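Local coordinates for bubble protein (Penicillium brevicompactum, PDB 1UOY), which may act as a toxin, possibly one that recognises a molecule, or part of one, whose surface potential is negative, at residues G6-Q11 against C30-V35. Residues are numbered along the deposited sequence; the frame is centred on the assembly and turned at random.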
loop_
_atom_site.group_PDB
_atom_site.type_symbol
_atom_site.label_atom_id
_atom_site.label_comp_id
_atom_site.label_asym_id
_atom_site.label_seq_id
_atom_site.Cartn_x
_atom_site.Cartn_y
_atom_site.Cartn_z
ATOM N N GLY A 6 2.389 -8.801 12.212
ATOM C CA GLY A 6 2.473 -9.862 11.216
ATOM C C GLY A 6 2.655 -9.376 9.798
ATOM O O GLY A 6 2.829 -10.192 8.886
ATOM N N TYR A 7 2.494 -8.066 9.600
ATOM C CA TYR A 7 2.630 -7.484 8.280
ATOM C C TYR A 7 3.956 -6.718 8.189
ATOM O O TYR A 7 4.594 -6.411 9.189
ATOM C CB TYR A 7 1.410 -6.599 8.019
ATOM C CG TYR A 7 0.122 -7.362 7.891
ATOM C CD1 TYR A 7 -0.245 -7.952 6.699
ATOM C CD2 TYR A 7 -0.735 -7.471 8.991
ATOM C CE1 TYR A 7 -1.454 -8.637 6.583
ATOM C CE2 TYR A 7 -1.934 -8.149 8.888
ATOM C CZ TYR A 7 -2.281 -8.722 7.678
ATOM O OH TYR A 7 -3.511 -9.348 7.568
ATOM N N ASN A 8 4.343 -6.419 6.954
ATOM C CA ASN A 8 5.650 -5.856 6.651
ATOM C C ASN A 8 5.673 -4.363 6.401
ATOM O O ASN A 8 4.598 -3.752 6.198
ATOM C CB ASN A 8 6.219 -6.628 5.441
ATOM C CG ASN A 8 7.723 -6.530 5.313
ATOM O OD1 ASN A 8 8.441 -6.568 6.305
ATOM N ND2 ASN A 8 8.205 -6.359 4.092
ATOM N N VAL A 9 6.890 -3.806 6.431
ATOM C CA VAL A 9 7.070 -2.369 6.296
ATOM C C VAL A 9 6.666 -1.820 4.948
ATOM O O VAL A 9 6.578 -0.605 4.824
ATOM C CB VAL A 9 8.532 -1.942 6.612
ATOM C CG1 VAL A 9 8.810 -2.163 8.125
ATOM C CG2 VAL A 9 9.508 -2.699 5.756
ATOM N N ASP A 10 6.484 -2.702 3.949
ATOM C CA ASP A 10 6.052 -2.207 2.627
ATOM C C ASP A 10 4.537 -2.275 2.497
ATOM O O ASP A 10 4.053 -2.094 1.382
ATOM C CB ASP A 10 6.705 -3.036 1.488
ATOM C CG ASP A 10 6.288 -4.486 1.494
ATOM O OD1 ASP A 10 5.975 -5.032 2.583
ATOM O OD2 ASP A 10 6.355 -5.102 0.415
ATOM N N GLN A 11 3.794 -2.465 3.591
ATOM C CA GLN A 11 2.347 -2.622 3.511
ATOM C C GLN A 11 1.577 -1.519 4.196
ATOM O O GLN A 11 2.037 -0.992 5.234
ATOM C CB GLN A 11 1.950 -3.964 4.097
ATOM C CG GLN A 11 2.581 -5.104 3.330
ATOM C CD GLN A 11 2.095 -6.438 3.814
ATOM O OE1 GLN A 11 2.598 -6.988 4.812
ATOM N NE2 GLN A 11 1.071 -6.979 3.128
ATOM N N CYS A 30 -2.584 -5.001 2.538
ATOM C CA CYS A 30 -2.298 -6.049 3.490
ATOM C C CYS A 30 -2.292 -7.456 2.913
ATOM O O CYS A 30 -1.445 -8.276 3.299
ATOM C CB CYS A 30 -3.224 -5.995 4.708
ATOM S SG CYS A 30 -3.404 -4.330 5.434
ATOM N N ASP A 31 -3.223 -7.747 2.012
ATOM C CA ASP A 31 -3.219 -9.077 1.420
ATOM C C ASP A 31 -2.405 -9.219 0.169
ATOM O O ASP A 31 -2.378 -10.287 -0.432
ATOM C CB ASP A 31 -4.646 -9.593 1.208
ATOM C CG ASP A 31 -5.411 -8.842 0.147
ATOM O OD1 ASP A 31 -4.833 -8.024 -0.603
ATOM O OD2 ASP A 31 -6.647 -9.116 0.028
ATOM N N ARG A 32 -1.636 -8.161 -0.143
ATOM C CA ARG A 32 -0.756 -8.093 -1.304
ATOM C C ARG A 32 -1.433 -8.270 -2.633
ATOM O O ARG A 32 -0.771 -8.434 -3.638
ATOM C CB ARG A 32 0.431 -9.061 -1.161
ATOM C CG ARG A 32 1.310 -8.669 0.045
ATOM C CD ARG A 32 2.654 -9.444 -0.011
ATOM N NE ARG A 32 3.480 -9.069 1.158
ATOM C CZ ARG A 32 4.260 -7.987 1.213
ATOM N NH1 ARG A 32 4.365 -7.166 0.165
ATOM N NH2 ARG A 32 4.865 -7.671 2.363
ATOM N N THR A 33 -2.754 -8.141 -2.676
ATOM C CA THR A 33 -3.455 -8.261 -3.958
ATOM C C THR A 33 -3.597 -6.950 -4.688
ATOM O O THR A 33 -4.135 -6.922 -5.788
ATOM C CB THR A 33 -4.880 -8.891 -3.861
ATOM O OG1 THR A 33 -5.734 -8.014 -3.111
ATOM C CG2 THR A 33 -4.818 -10.283 -3.215
ATOM N N GLY A 34 -3.044 -5.874 -4.104
ATOM C CA GLY A 34 -3.107 -4.602 -4.770
ATOM C C GLY A 34 -1.995 -3.664 -4.345
ATOM O O GLY A 34 -1.424 -3.805 -3.285
ATOM N N VAL A 35 -1.701 -2.752 -5.244
ATOM C CA VAL A 35 -0.769 -1.663 -5.017
ATOM C C VAL A 35 -1.601 -0.475 -4.607
ATOM O O VAL A 35 -2.626 -0.160 -5.278
ATOM C CB VAL A 35 -0.047 -1.309 -6.284
ATOM C CG1 VAL A 35 0.901 -0.110 -6.027
ATOM C CG2 VAL A 35 0.769 -2.530 -6.746
HETATM O O HOH W 1 3.948 -9.459 4.386
#
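Arg32 meets Asp10 in an end-on, two-nitrogen salt bridge with both bonds near straight. Arg32 NH2 lies 2.9 Å from Asp10 OD1, which accepts through its syn lone pair. Arg32 NH1 lies likewise 2.9 Å from Asp10 OD2, approached on its syn side but somewhat out of the carboxylate plane, consistent with carboxylate and guanidinium planes 33° apart. The Arg32 chain is extended from CG to NE, which brings NE out toward the turn; chi4 of -84° then swings CZ off that line. Both ends have further partners: Asn8 ND2 drops onto OD1 from above the carboxylate plane, Gly56 N donates to OD2, and NH1 also reaches Cys54 O.

Stacking supplies a second link. The Gln11 amide lies nearly parallel to the Arg32 guanidinium: Gln11 CD is 3.4 Å from Arg32 NH2, over one face and offset toward the rim. The amide is held by a bond from Asn8 N to Gln11 OE1, 2.8 Å, across the type I beta turn Asn8-Gln11; it is almost straight at 177° and lies in the carbonyl plane, on a lone pair. Water 1 bridges OE1 and Arg32 NH2. The amide's other end, NE2, makes a weak, bent bond to Cys30 O.

These bonds join the N-terminal loop's turn to the connection between strands 26-28 and 34-39 of the three-stranded antiparallel sheet, in a small disulfide-rich fold where Cys30 is also tied to Cys3.

Apolar contact comes from Tyr7, whose CE1 is 3.7 Å from Cys30 CB, while Cys30 O sits at the ring edge. Cys30 SG lies 5.0 Å from the Tyr7 ring centroid, close to the ring normal, a sulfur-aromatic contact over a face.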